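Local atomic coordinates of nird-like protein (Hydrogenobacter thermophilus, PDB entry 4CH7), a protein that catalyses the decarboxylation of siroheme to 12,18-didecarboxysiroheme, a step in heme d1 biosynthesis. Residues Y64-K72 / L116-A124; A233-V241 / L300-S308. All coordinates share one frame; numbering follows the deposited sequence. Where two conformers were deposited one is given.

In the fold
From the N terminus, the chain runs through helices 4-11, 22-30 and 34-47 and strand 53-57 before contact 1, where strand 65-71 is met by helix 116-126 after a 43-residue loop holding helix 75-87 and strands 91-97 and 103-109. Helices 170-179, 191-196 and 201-213 and strand 217-222 come before contact 2, where strand 303-314 returns beside strand 233-239, closing a loop of 58 residues that holds two helices and two strands. The two loops follow in series, neither overlapping nor crossing. Each contact belongs to one of two AsnC-like ligand-binding regions, whose strands join in a single closed eight-stranded antiparallel barrel. Contact 1 ties a helix to that barrel and contact 2 pairs neighbouring strands; Leu68 CD2 lies 3.6 Å from Met236 CE between them.

Contact 1 (Y64-K72 / L116-A124); sequences YDSALIAFK and LEDVVRLMA
Leu116, Val120 and Met123 of helix 116-124 pack on Ala67, Ile69 and Phe71 of strand 65-71, joining the first strand and second helix of a βαββαβ ferredoxin-like unit. The segment axes approach to 9.9 Å with 46° between their directions, and the alternate residues Asp65, Ala67, Ile69 and Phe71 aim their CB atoms at the helix. Leu116 buries more area here than any other residue. Its chi1 of -177° sets CG opposite the backbone N, and the two methyls spread over the strand: CD1 lies 3.3 Å from Asp65 O, while CD2 is 3.8 Å from Ala67 CB. Ile69 runs past Leu116 in the opposite direction, its CD1 reaching Val120 CG1 at 3.8 Å. Phe71 offers the far end of its ring: Met123 CB sits 4.1 Å from CZ, at the edge and near the ring plane, the two side chains crossing at about a right angle. Beyond CB the selenomethionine chain leads away from the strand and touches Trp327 of helix 323-335. At the polar end, Arg136 forms salt bridges with both Asp65 and Glu117, which probably eases the proximity of Asp65 OD2 and Glu117 OE1, 4.7 Å apart. A water also joins the segments, donating to Asp65 OD2 at 2.7 Å and accepting from Leu116 N at 3.0 Å.

Contact 2 (A233-V241 / L300-S308); sequences ANAMSVWEV and LSKYALLFS
Ala235 to Trp239 pair antiparallel with Phe307 to Tyr303 in the second AsnC-like, ferredoxin-like unit, the strand directions 145° apart, and six backbone hydrogen bonds run from Asn234-Ser308 to Glu240-Lys302. Tyr303, Phe307, Trp239 and Ala235 share the face where helix 284-297 packs. A chi1 of 78° puts the Tyr303 ring between its own N and carbonyl carbon, beside Trp239: the tyrosine ring and the indole six-membered ring form an offset stack, centroids 4.6 Å apart and planes 16° from parallel. Tyr303 CB adds a CH-pi contact over the indole face, 3.8 Å from that six-membered centroid. Farther along, Ala235 CB lies over the Phe307 ring, 4.0 Å from its centroid. On the other face Val238 CG2 meets Leu306 CD1 at 3.7 Å, the side chains crossing at about a right angle. Beyond the Trp239-Tyr303 pair, Glu240 and Lys302 extend side by side, touching through Glu240 OE1 and Lys302 CD at 3.2 Å, yet Lys302 NZ stays 5.3 Å from Glu240 OE1, too far for a salt bridge. Ser237 OG, also hydrogen-bonded to Ala277 O of strand 275-281, accepts a hydrogen bond from Trp239 NE1 at 2.8 Å, near the indole plane.

Contact 1 (Y64-K72 / L116-A124)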
ATOM      1  N   TYR A  64       1.327  -8.320   9.246  1.00 53.71           N
ATOM      2  CA  TYR A  64       0.473  -8.575   8.097  1.00 55.77           C
ATOM      3  C   TYR A  64       1.250  -9.259   6.983  1.00 55.21           C
ATOM      4  O   TYR A  64       2.312  -8.786   6.571  1.00 66.97           O
ATOM      5  CB  TYR A  64      -0.153  -7.278   7.582  1.00 56.78           C
ATOM      6  CG  TYR A  64      -1.487  -6.942   8.211  1.00 53.24           C
ATOM      7  CD1 TYR A  64      -1.564  -6.463   9.511  1.00 59.47           C
ATOM      8  CD2 TYR A  64      -2.668  -7.090   7.498  1.00 54.49           C
ATOM      9  CE1 TYR A  64      -2.779  -6.153  10.087  1.00 55.59           C
ATOM     10  CE2 TYR A  64      -3.889  -6.779   8.066  1.00 54.65           C
ATOM     11  CZ  TYR A  64      -3.937  -6.312   9.363  1.00 60.12           C
ATOM     12  OH  TYR A  64      -5.146  -5.999   9.940  1.00 69.30           O
ATOM     13  N   ASP A  65       0.724 -10.383   6.508  1.00 54.37           N
ATOM     14  CA  ASP A  65       1.238 -10.984   5.290  1.00 50.78           C
ATOM     15  C   ASP A  65       0.435 -10.417   4.130  1.00 50.76           C
ATOM     16  O   ASP A  65      -0.794 -10.528   4.103  1.00 56.45           O
ATOM     17  CB  ASP A  65       1.115 -12.506   5.325  1.00 50.15           C
ATOM     18  CG  ASP A  65       1.978 -13.183   4.271  1.00 57.91           C
ATOM     19  OD1 ASP A  65       2.572 -12.471   3.432  1.00 49.75           O
ATOM     20  OD2 ASP A  65       2.060 -14.428   4.280  1.00 48.41           O
ATOM     21  N   SER A  66       1.127  -9.787   3.188  1.00 46.76           N
ATOM     22  CA  SER A  66       0.467  -9.217   2.022  1.00 55.42           C
ATOM     23  C   SER A  66       1.078  -9.751   0.733  1.00 48.70           C
ATOM     24  O   SER A  66       2.286  -9.981   0.653  1.00 53.04           O
ATOM     25  CB  SER A  66       0.523  -7.688   2.053  1.00 47.74           C
ATOM     26  OG  SER A  66       1.856  -7.219   2.108  1.00 63.96           O
ATOM     27  N   ALA A  67       0.233  -9.959  -0.271  1.00 48.12           N
ATOM     28  CA  ALA A  67       0.689 -10.490  -1.548  1.00 43.62           C
ATOM     29  C   ALA A  67      -0.143  -9.951  -2.698  1.00 49.48           C
ATOM     30  O   ALA A  67      -1.250  -9.447  -2.497  1.00 46.59           O
ATOM     31  CB  ALA A  67       0.644 -12.009  -1.541  1.00 40.59           C
ATOM     32  N   LEU A  68       0.397 -10.067  -3.905  1.00 45.30           N
ATOM     33  CA  LEU A  68      -0.350  -9.726  -5.104  1.00 52.67           C
ATOM     34  C   LEU A  68      -1.015 -10.992  -5.624  1.00 47.06           C
ATOM     35  O   LEU A  68      -0.337 -11.964  -5.961  1.00 39.78           O
ATOM     36  CB  LEU A  68       0.572  -9.130  -6.166  1.00 47.37           C
ATOM     37  CG  LEU A  68      -0.081  -8.540  -7.415  1.00 56.10           C
ATOM     38  CD1 LEU A  68      -1.108  -7.491  -7.026  1.00 50.26           C
ATOM     39  CD2 LEU A  68       0.973  -7.940  -8.328  1.00 53.08           C
ATOM     40  N   ILE A  69      -2.342 -10.985  -5.671  1.00 43.59           N
ATOM     41  CA  ILE A  69      -3.090 -12.163  -6.093  1.00 45.72           C
ATOM     42  C   ILE A  69      -3.650 -11.975  -7.500  1.00 51.13           C
ATOM     43  O   ILE A  69      -4.117 -10.890  -7.847  1.00 58.32           O
ATOM     44  CB  ILE A  69      -4.232 -12.478  -5.107  1.00 45.71           C
ATOM     45  CG1 ILE A  69      -3.709 -12.488  -3.667  1.00 52.18           C
ATOM     46  CG2 ILE A  69      -4.887 -13.809  -5.445  1.00 51.70           C
ATOM     47  CD1 ILE A  69      -2.580 -13.480  -3.428  1.00 45.36           C
ATOM     48  N   ALA A  70      -3.593 -13.031  -8.309  1.00 42.74           N
ATOM     49  CA  ALA A  70      -4.132 -12.994  -9.664  1.00 49.32           C
ATOM     50  C   ALA A  70      -5.098 -14.154  -9.869  1.00 47.98           C
ATOM     51  O   ALA A  70      -4.748 -15.299  -9.604  1.00 44.23           O
ATOM     52  CB  ALA A  70      -3.010 -13.063 -10.679  1.00 44.52           C
ATOM     53  N   PHE A  71      -6.309 -13.855 -10.333  1.00 45.42           N
ATOM     54  CA  PHE A  71      -7.302 -14.891 -10.609  1.00 48.46           C
ATOM     55  C   PHE A  71      -7.509 -15.071 -12.110  1.00 57.33           C
ATOM     56  O   PHE A  71      -7.535 -14.094 -12.861  1.00 54.37           O
ATOM     57  CB  PHE A  71      -8.645 -14.537  -9.964  1.00 51.53           C
ATOM     58  CG  PHE A  71      -8.737 -14.884  -8.504  1.00 45.98           C
ATOM     59  CD1 PHE A  71      -7.624 -15.330  -7.801  1.00 47.48           C
ATOM     60  CD2 PHE A  71      -9.950 -14.776  -7.835  1.00 46.78           C
ATOM     61  CE1 PHE A  71      -7.715 -15.653  -6.451  1.00 52.16           C
ATOM     62  CE2 PHE A  71     -10.051 -15.096  -6.489  1.00 56.56           C
ATOM     63  CZ  PHE A  71      -8.933 -15.535  -5.794  1.00 50.93           C
ATOM     64  N   LYS A  72      -7.647 -16.320 -12.548  1.00 56.04           N
ATOM     65  CA  LYS A  72      -8.085 -16.578 -13.915  1.00 54.77           C
ATOM     66  C   LYS A  72      -9.596 -16.768 -13.931  1.00 60.56           C
ATOM     67  O   LYS A  72     -10.107 -17.837 -13.595  1.00 58.27           O
ATOM     68  CB  LYS A  72      -7.381 -17.790 -14.528  1.00 60.77           C
ATOM     69  CG  LYS A  72      -7.911 -18.172 -15.905  1.00 64.42           C
ATOM     70  CD  LYS A  72      -6.788 -18.489 -16.878  1.00 64.66           C
ATOM     71  CE  LYS A  72      -5.918 -19.623 -16.373  1.00 72.62           C
ATOM     72  NZ  LYS A  72      -4.876 -20.001 -17.367  1.00 86.36           N
ATOM     73  N   LEU A 116      -2.192 -16.553   4.482  1.00 45.28           N
ATOM     74  CA  LEU A 116      -2.639 -15.914   3.249  1.00 47.99           C
ATOM     75  C   LEU A 116      -3.025 -16.946   2.188  1.00 43.94           C
ATOM     76  O   LEU A 116      -4.046 -16.802   1.516  1.00 47.24           O
ATOM     77  CB  LEU A 116      -1.552 -14.973   2.724  1.00 36.27           C
ATOM     78  CG  LEU A 116      -1.864 -14.150   1.475  1.00 44.51           C
ATOM     79  CD1 LEU A 116      -1.378 -12.721   1.640  1.00 46.96           C
ATOM     80  CD2 LEU A 116      -1.223 -14.780   0.262  1.00 46.95           C
ATOM     81  N   GLU A 117      -2.204 -17.986   2.056  1.00 42.33           N
ATOM     82  CA  GLU A 117      -2.444 -19.059   1.092  1.00 47.33           C
ATOM     83  C   GLU A 117      -3.762 -19.794   1.322  1.00 44.89           C
ATOM     84  O   GLU A 117      -4.404 -20.246   0.371  1.00 45.10           O
ATOM     85  CB  GLU A 117      -1.291 -20.065   1.120  1.00 52.11           C
ATOM     86  CG  GLU A 117      -0.108 -19.694   0.238  1.00 56.27           C
ATOM     87  CD  GLU A 117       0.757 -18.590   0.820  1.00 48.60           C
ATOM     88  OE1 GLU A 117       0.488 -18.138   1.950  1.00 49.11           O
ATOM     89  OE2 GLU A 117       1.718 -18.180   0.141  1.00 54.86           O
ATOM     90  N   ASP A 118      -4.155 -19.925   2.587  1.00 47.85           N
ATOM     91  CA  ASP A 118      -5.424 -20.558   2.926  1.00 51.12           C
ATOM     92  C   ASP A 118      -6.584 -19.647   2.532  1.00 55.00           C
ATOM     93  O   ASP A 118      -7.571 -20.097   1.949  1.00 47.23           O
ATOM     94  CB  ASP A 118      -5.490 -20.880   4.422  1.00 43.94           C
ATOM     95  CG  ASP A 118      -4.528 -21.980   4.829  1.00 53.81           C
ATOM     96  OD1 ASP A 118      -4.453 -23.004   4.117  1.00 54.39           O
ATOM     97  OD2 ASP A 118      -3.846 -21.821   5.863  1.00 55.17           O
ATOM     98  N   VAL A 119      -6.449 -18.365   2.862  1.00 48.49           N
ATOM     99  CA  VAL A 119      -7.449 -17.354   2.527  1.00 49.52           C
ATOM    100  C   VAL A 119      -7.788 -17.347   1.036  1.00 52.78           C
ATOM    101  O   VAL A 119      -8.959 -17.359   0.665  1.00 58.57           O
ATOM    102  CB  VAL A 119      -6.987 -15.946   2.963  1.00 55.36           C
ATOM    103  CG1 VAL A 119      -7.963 -14.886   2.497  1.00 50.95           C
ATOM    104  CG2 VAL A 119      -6.821 -15.883   4.470  1.00 54.81           C
ATOM    105  N   VAL A 120      -6.762 -17.341   0.190  0.55 47.29           N
ATOM    106  CA  VAL A 120      -6.970 -17.304  -1.255  0.55 48.26           C
ATOM    107  C   VAL A 120      -7.530 -18.623  -1.793  0.55 50.36           C
ATOM    108  O   VAL A 120      -8.296 -18.627  -2.756  0.55 48.90           O
ATOM    109  CB  VAL A 120      -5.679 -16.915  -2.022  0.55 49.71           C
ATOM    110  CG1 VAL A 120      -5.104 -15.628  -1.471  0.55 42.00           C
ATOM    111  CG2 VAL A 120      -4.639 -18.020  -1.949  0.55 49.36           C
ATOM    112  N   ARG A 121      -7.146 -19.735  -1.169  1.00 48.16           N
ATOM    113  CA  ARG A 121      -7.652 -21.052  -1.557  1.00 45.00           C
ATOM    114  C   ARG A 121      -9.162 -21.105  -1.359  1.00 42.70           C
ATOM    115  O   ARG A 121      -9.907 -21.540  -2.240  1.00 50.48           O
ATOM    116  CB  ARG A 121      -6.977 -22.161  -0.739  1.00 48.57           C
ATOM    117  CG  ARG A 121      -7.641 -23.528  -0.878  1.00 49.61           C
ATOM    118  CD  ARG A 121      -6.909 -24.603  -0.083  1.00 43.25           C
ATOM    119  NE  ARG A 121      -6.722 -24.236   1.319  1.00 49.88           N
ATOM    120  CZ  ARG A 121      -7.626 -24.435   2.274  1.00 56.06           C
ATOM    121  NH1 ARG A 121      -8.794 -24.992   1.986  1.00 58.12           N
ATOM    122  NH2 ARG A 121      -7.369 -24.074   3.522  1.00 58.52           N
ATOM    123  N   LEU A 122      -9.600 -20.636  -0.196  1.00 46.44           N
ATOM    124  CA  LEU A 122     -11.016 -20.581   0.136  1.00 53.14           C
ATOM    125  C   LEU A 122     -11.762 -19.592  -0.761  1.00 53.23           C
ATOM    126  O   LEU A 122     -12.907 -19.839  -1.141  1.00 52.69           O
ATOM    127  CB  LEU A 122     -11.189 -20.226   1.613  1.00 50.92           C
ATOM    128  CG  LEU A 122     -10.599 -21.261   2.570  1.00 56.63           C
ATOM    129  CD1 LEU A 122     -10.525 -20.736   3.992  1.00 56.57           C
ATOM    130  CD2 LEU A 122     -11.406 -22.544   2.514  1.00 51.06           C
HETATM  131  N   MSE A 123     -11.105 -18.484  -1.099  1.00 50.47           N
HETATM  132  CA  MSE A 123     -11.658 -17.510  -2.036  1.00 48.46           C
HETATM  133  C   MSE A 123     -11.862 -18.154  -3.404  1.00 49.95           C
HETATM  134  O   MSE A 123     -12.950 -18.105  -3.972  1.00 57.32           O
HETATM  135  CB  MSE A 123     -10.714 -16.315  -2.193  1.00 47.94           C
HETATM  136  CG  MSE A 123     -10.711 -15.304  -1.049  1.00 55.58           C
HETATM  137 SE   MSE A 123      -9.380 -13.928  -1.419  1.00 63.85          SE
HETATM  138  CE  MSE A 123      -9.587 -12.798   0.118  1.00 38.60           C
ATOM    139  N   ALA A 124     -10.797 -18.754  -3.926  1.00 46.98           N
ATOM    140  CA  ALA A 124     -10.825 -19.387  -5.241  1.00 54.68           C
ATOM    141  C   ALA A 124     -11.799 -20.560  -5.292  1.00 57.22           C
ATOM    142  O   ALA A 124     -12.453 -20.785  -6.308  1.00 55.78           O
ATOM    143  CB  ALA A 124      -9.431 -19.843  -5.633  1.00 51.56           C
TER
HETATM  144  O   HOH W   1       0.449 -15.871   5.841  1.00 41.13           O

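Contact 2 (A233-V241 / L300-S308)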
ATOM      1  N   ALA A 233      -4.263   5.832 -19.726  1.00 71.91           N
ATOM      2  CA  ALA A 233      -3.897   4.422 -19.803  1.00 71.05           C
ATOM      3  C   ALA A 233      -2.910   4.041 -18.706  1.00 70.80           C
ATOM      4  O   ALA A 233      -2.011   4.811 -18.369  1.00 64.29           O
ATOM      5  CB  ALA A 233      -3.318   4.096 -21.168  1.00 63.10           C
ATOM      6  N   ASN A 234      -3.085   2.844 -18.156  1.00 70.50           N
ATOM      7  CA  ASN A 234      -2.189   2.336 -17.129  1.00 67.20           C
ATOM      8  C   ASN A 234      -1.895   0.861 -17.348  1.00 65.89           C
ATOM      9  O   ASN A 234      -2.738   0.120 -17.857  1.00 61.43           O
ATOM     10  CB  ASN A 234      -2.790   2.548 -15.738  1.00 69.22           C
ATOM     11  CG  ASN A 234      -2.925   4.013 -15.378  1.00 70.93           C
ATOM     12  OD1 ASN A 234      -2.030   4.599 -14.772  1.00 75.52           O
ATOM     13  ND2 ASN A 234      -4.049   4.615 -15.751  1.00 74.46           N
ATOM     14  N   ALA A 235      -0.696   0.436 -16.968  1.00 52.41           N
ATOM     15  CA  ALA A 235      -0.316  -0.961 -17.109  1.00 50.01           C
ATOM     16  C   ALA A 235       0.704  -1.369 -16.067  1.00 56.21           C
ATOM     17  O   ALA A 235       1.611  -0.604 -15.729  1.00 58.32           O
ATOM     18  CB  ALA A 235       0.227  -1.233 -18.502  1.00 50.91           C
HETATM   19  N   MSE A 236       0.534  -2.581 -15.552  1.00 49.53           N
HETATM   20  CA  MSE A 236       1.582  -3.231 -14.789  1.00 36.60           C
HETATM   21  C   MSE A 236       2.472  -3.939 -15.795  1.00 44.95           C
HETATM   22  O   MSE A 236       2.055  -4.920 -16.414  1.00 53.06           O
HETATM   23  CB  MSE A 236       0.987  -4.235 -13.799  1.00 46.90           C
HETATM   24  CG  MSE A 236       1.964  -5.289 -13.300  1.00 52.50           C
HETATM   25 SE   MSE A 236       1.119  -6.531 -12.071  1.00 74.36          SE
HETATM   26  CE  MSE A 236       0.580  -5.254 -10.714  1.00 46.58           C
ATOM     27  N   SER A 237       3.677  -3.420 -15.996  1.00 50.91           N
ATOM     28  CA  SER A 237       4.638  -4.087 -16.862  1.00 47.57           C
ATOM     29  C   SER A 237       5.412  -5.098 -16.027  1.00 47.89           C
ATOM     30  O   SER A 237       5.911  -4.770 -14.948  1.00 44.08           O
ATOM     31  CB  SER A 237       5.592  -3.078 -17.499  1.00 53.73           C
ATOM     32  OG  SER A 237       6.462  -2.521 -16.536  1.00 49.94           O
ATOM     33  N   VAL A 238       5.484  -6.333 -16.507  1.00 41.48           N
ATOM     34  CA  VAL A 238       6.223  -7.371 -15.798  1.00 55.11           C
ATOM     35  C   VAL A 238       7.407  -7.843 -16.636  1.00 47.47           C
ATOM     36  O   VAL A 238       7.287  -8.023 -17.846  1.00 49.97           O
ATOM     37  CB  VAL A 238       5.314  -8.551 -15.389  1.00 51.76           C
ATOM     38  CG1 VAL A 238       4.258  -8.079 -14.403  1.00 48.19           C
ATOM     39  CG2 VAL A 238       4.658  -9.179 -16.608  1.00 55.05           C
ATOM     40  N   TRP A 239       8.554  -8.025 -15.989  1.00 46.17           N
ATOM     41  CA  TRP A 239       9.789  -8.317 -16.706  1.00 51.44           C
ATOM     42  C   TRP A 239      10.539  -9.496 -16.102  1.00 52.53           C
ATOM     43  O   TRP A 239      10.572  -9.666 -14.880  1.00 47.94           O
ATOM     44  CB  TRP A 239      10.695  -7.082 -16.702  1.00 43.09           C
ATOM     45  CG  TRP A 239      10.010  -5.840 -17.194  1.00 55.62           C
ATOM     46  CD1 TRP A 239       9.150  -5.046 -16.495  1.00 55.38           C
ATOM     47  CD2 TRP A 239      10.132  -5.252 -18.496  1.00 53.70           C
ATOM     48  NE1 TRP A 239       8.725  -4.003 -17.283  1.00 54.02           N
ATOM     49  CE2 TRP A 239       9.314  -4.106 -18.517  1.00 54.07           C
ATOM     50  CE3 TRP A 239      10.855  -5.581 -19.645  1.00 55.60           C
ATOM     51  CZ2 TRP A 239       9.199  -3.290 -19.647  1.00 57.43           C
ATOM     52  CZ3 TRP A 239      10.737  -4.775 -20.764  1.00 54.75           C
ATOM     53  CH2 TRP A 239       9.918  -3.643 -20.758  1.00 58.60           C
ATOM     54  N   GLU A 240      11.140 -10.312 -16.961  1.00 53.14           N
ATOM     55  CA  GLU A 240      12.068 -11.333 -16.499  1.00 53.44           C
ATOM     56  C   GLU A 240      13.486 -10.798 -16.640  1.00 60.24           C
ATOM     57  O   GLU A 240      13.977 -10.596 -17.753  1.00 55.33           O
ATOM     58  CB  GLU A 240      11.904 -12.629 -17.288  1.00 51.18           C
ATOM     59  CG  GLU A 240      12.826 -13.748 -16.824  1.00 71.01           C
ATOM     60  CD  GLU A 240      12.579 -15.046 -17.559  1.00 72.95           C
ATOM     61  OE1 GLU A 240      11.426 -15.283 -17.979  1.00 77.14           O
ATOM     62  OE2 GLU A 240      13.539 -15.825 -17.724  1.00 73.42           O
ATOM     63  N   VAL A 241      14.131 -10.554 -15.505  1.00 50.04           N
ATOM     64  CA  VAL A 241      15.449  -9.938 -15.481  1.00 51.42           C
ATOM     65  C   VAL A 241      16.396 -10.774 -14.631  1.00 63.44           C
ATOM     66  O   VAL A 241      16.024 -11.212 -13.543  1.00 66.86           O
ATOM     67  CB  VAL A 241      15.381  -8.511 -14.898  1.00 57.45           C
ATOM     68  CG1 VAL A 241      16.740  -7.828 -14.976  1.00 59.27           C
ATOM     69  CG2 VAL A 241      14.334  -7.688 -15.621  1.00 52.25           C
ATOM     70  N   LEU A 300      15.785  -7.100 -22.987  1.00 62.21           N
ATOM     71  CA  LEU A 300      14.823  -7.857 -22.194  1.00 53.53           C
ATOM     72  C   LEU A 300      13.618  -8.237 -23.055  1.00 57.25           C
ATOM     73  O   LEU A 300      12.630  -7.503 -23.121  1.00 52.82           O
ATOM     74  CB  LEU A 300      14.386  -7.046 -20.970  1.00 54.08           C
ATOM     75  CG  LEU A 300      15.519  -6.545 -20.070  1.00 56.71           C
ATOM     76  CD1 LEU A 300      14.987  -5.690 -18.933  1.00 55.09           C
ATOM     77  CD2 LEU A 300      16.327  -7.708 -19.526  1.00 52.56           C
ATOM     78  N   SER A 301      13.711  -9.389 -23.716  1.00 52.01           N
ATOM     79  CA  SER A 301      12.667  -9.848 -24.628  1.00 53.20           C
ATOM     80  C   SER A 301      11.520 -10.529 -23.889  1.00 62.08           C
ATOM     81  O   SER A 301      10.424 -10.680 -24.432  1.00 63.38           O
ATOM     82  CB  SER A 301      13.255 -10.799 -25.671  1.00 62.88           C
ATOM     83  OG  SER A 301      13.942 -11.872 -25.053  1.00 69.32           O
ATOM     84  N   LYS A 302      11.777 -10.935 -22.650  1.00 63.34           N
ATOM     85  CA  LYS A 302      10.754 -11.587 -21.843  1.00 62.11           C
ATOM     86  C   LYS A 302      10.026 -10.579 -20.967  1.00 51.60           C
ATOM     87  O   LYS A 302      10.526 -10.187 -19.908  1.00 54.99           O
ATOM     88  CB  LYS A 302      11.372 -12.680 -20.976  1.00 62.78           C
ATOM     89  CG  LYS A 302      12.208 -13.667 -21.759  1.00 71.60           C
ATOM     90  CD  LYS A 302      12.478 -14.904 -20.937  1.00 81.24           C
ATOM     91  CE  LYS A 302      13.415 -15.844 -21.660  1.00 87.34           C
ATOM     92  NZ  LYS A 302      12.864 -16.293 -22.968  1.00 71.80           N
ATOM     93  N   TYR A 303       8.845 -10.165 -21.415  1.00 55.62           N
ATOM     94  CA  TYR A 303       8.023  -9.231 -20.659  1.00 52.60           C
ATOM     95  C   TYR A 303       6.575  -9.261 -21.124  1.00 51.21           C
ATOM     96  O   TYR A 303       6.254  -9.869 -22.147  1.00 57.65           O
ATOM     97  CB  TYR A 303       8.577  -7.807 -20.758  1.00 56.50           C
ATOM     98  CG  TYR A 303       8.267  -7.092 -22.054  1.00 61.28           C
ATOM     99  CD1 TYR A 303       9.058  -7.276 -23.179  1.00 60.30           C
ATOM    100  CD2 TYR A 303       7.194  -6.213 -22.143  1.00 58.96           C
ATOM    101  CE1 TYR A 303       8.781  -6.614 -24.359  1.00 55.15           C
ATOM    102  CE2 TYR A 303       6.911  -5.549 -23.318  1.00 59.25           C
ATOM    103  CZ  TYR A 303       7.706  -5.753 -24.422  1.00 60.38           C
ATOM    104  OH  TYR A 303       7.425  -5.091 -25.594  1.00 64.07           O
ATOM    105  N   ALA A 304       5.707  -8.600 -20.365  1.00 51.39           N
ATOM    106  CA  ALA A 304       4.293  -8.525 -20.702  1.00 50.95           C
ATOM    107  C   ALA A 304       3.691  -7.235 -20.164  1.00 54.62           C
ATOM    108  O   ALA A 304       4.083  -6.754 -19.099  1.00 53.79           O
ATOM    109  CB  ALA A 304       3.549  -9.725 -20.144  1.00 57.59           C
ATOM    110  N   LEU A 305       2.741  -6.678 -20.906  1.00 55.35           N
ATOM    111  CA  LEU A 305       2.050  -5.471 -20.472  1.00 50.56           C
ATOM    112  C   LEU A 305       0.634  -5.803 -20.020  1.00 56.43           C
ATOM    113  O   LEU A 305      -0.232  -6.125 -20.839  1.00 61.36           O
ATOM    114  CB  LEU A 305       2.029  -4.425 -21.590  1.00 44.19           C
ATOM    115  CG  LEU A 305       3.393  -3.878 -22.012  1.00 56.40           C
ATOM    116  CD1 LEU A 305       3.256  -2.818 -23.096  1.00 56.91           C
ATOM    117  CD2 LEU A 305       4.135  -3.322 -20.813  1.00 48.70           C
ATOM    118  N   LEU A 306       0.407  -5.735 -18.713  1.00 53.33           N
ATOM    119  CA  LEU A 306      -0.904  -6.030 -18.152  1.00 54.53           C
ATOM    120  C   LEU A 306      -1.662  -4.730 -17.906  1.00 50.67           C
ATOM    121  O   LEU A 306      -1.592  -4.153 -16.818  1.00 46.13           O
ATOM    122  CB  LEU A 306      -0.778  -6.843 -16.859  1.00 52.44           C
ATOM    123  CG  LEU A 306      -0.366  -8.318 -16.978  1.00 49.18           C
ATOM    124  CD1 LEU A 306       1.112  -8.476 -17.302  1.00 51.89           C
ATOM    125  CD2 LEU A 306      -0.714  -9.077 -15.711  1.00 56.33           C
ATOM    126  N   PHE A 307      -2.385  -4.275 -18.925  1.00 58.96           N
ATOM    127  CA  PHE A 307      -3.107  -3.010 -18.853  1.00 60.37           C
ATOM    128  C   PHE A 307      -4.294  -3.071 -17.902  1.00 66.11           C
ATOM    129  O   PHE A 307      -5.056  -4.036 -17.907  1.00 65.07           O
ATOM    130  CB  PHE A 307      -3.585  -2.589 -20.245  1.00 61.03           C
ATOM    131  CG  PHE A 307      -2.471  -2.221 -21.185  1.00 58.62           C
ATOM    132  CD1 PHE A 307      -2.004  -0.917 -21.246  1.00 56.68           C
ATOM    133  CD2 PHE A 307      -1.897  -3.176 -22.014  1.00 60.35           C
ATOM    134  CE1 PHE A 307      -0.978  -0.568 -22.111  1.00 64.11           C
ATOM    135  CE2 PHE A 307      -0.870  -2.836 -22.884  1.00 67.15           C
ATOM    136  CZ  PHE A 307      -0.411  -1.529 -22.931  1.00 67.87           C
ATOM    137  N   SER A 308      -4.444  -2.031 -17.089  1.00 61.25           N
ATOM    138  CA  SER A 308      -5.604  -1.895 -16.217  1.00 64.37           C
ATOM    139  C   SER A 308      -6.798  -1.401 -17.031  1.00 69.54           C
ATOM    140  O   SER A 308      -6.814  -0.257 -17.482  1.00 68.68           O
ATOM    141  CB  SER A 308      -5.299  -0.927 -15.071  1.00 68.27           C
ATOM    142  OG  SER A 308      -6.488  -0.431 -14.483  1.00 75.36           O
TER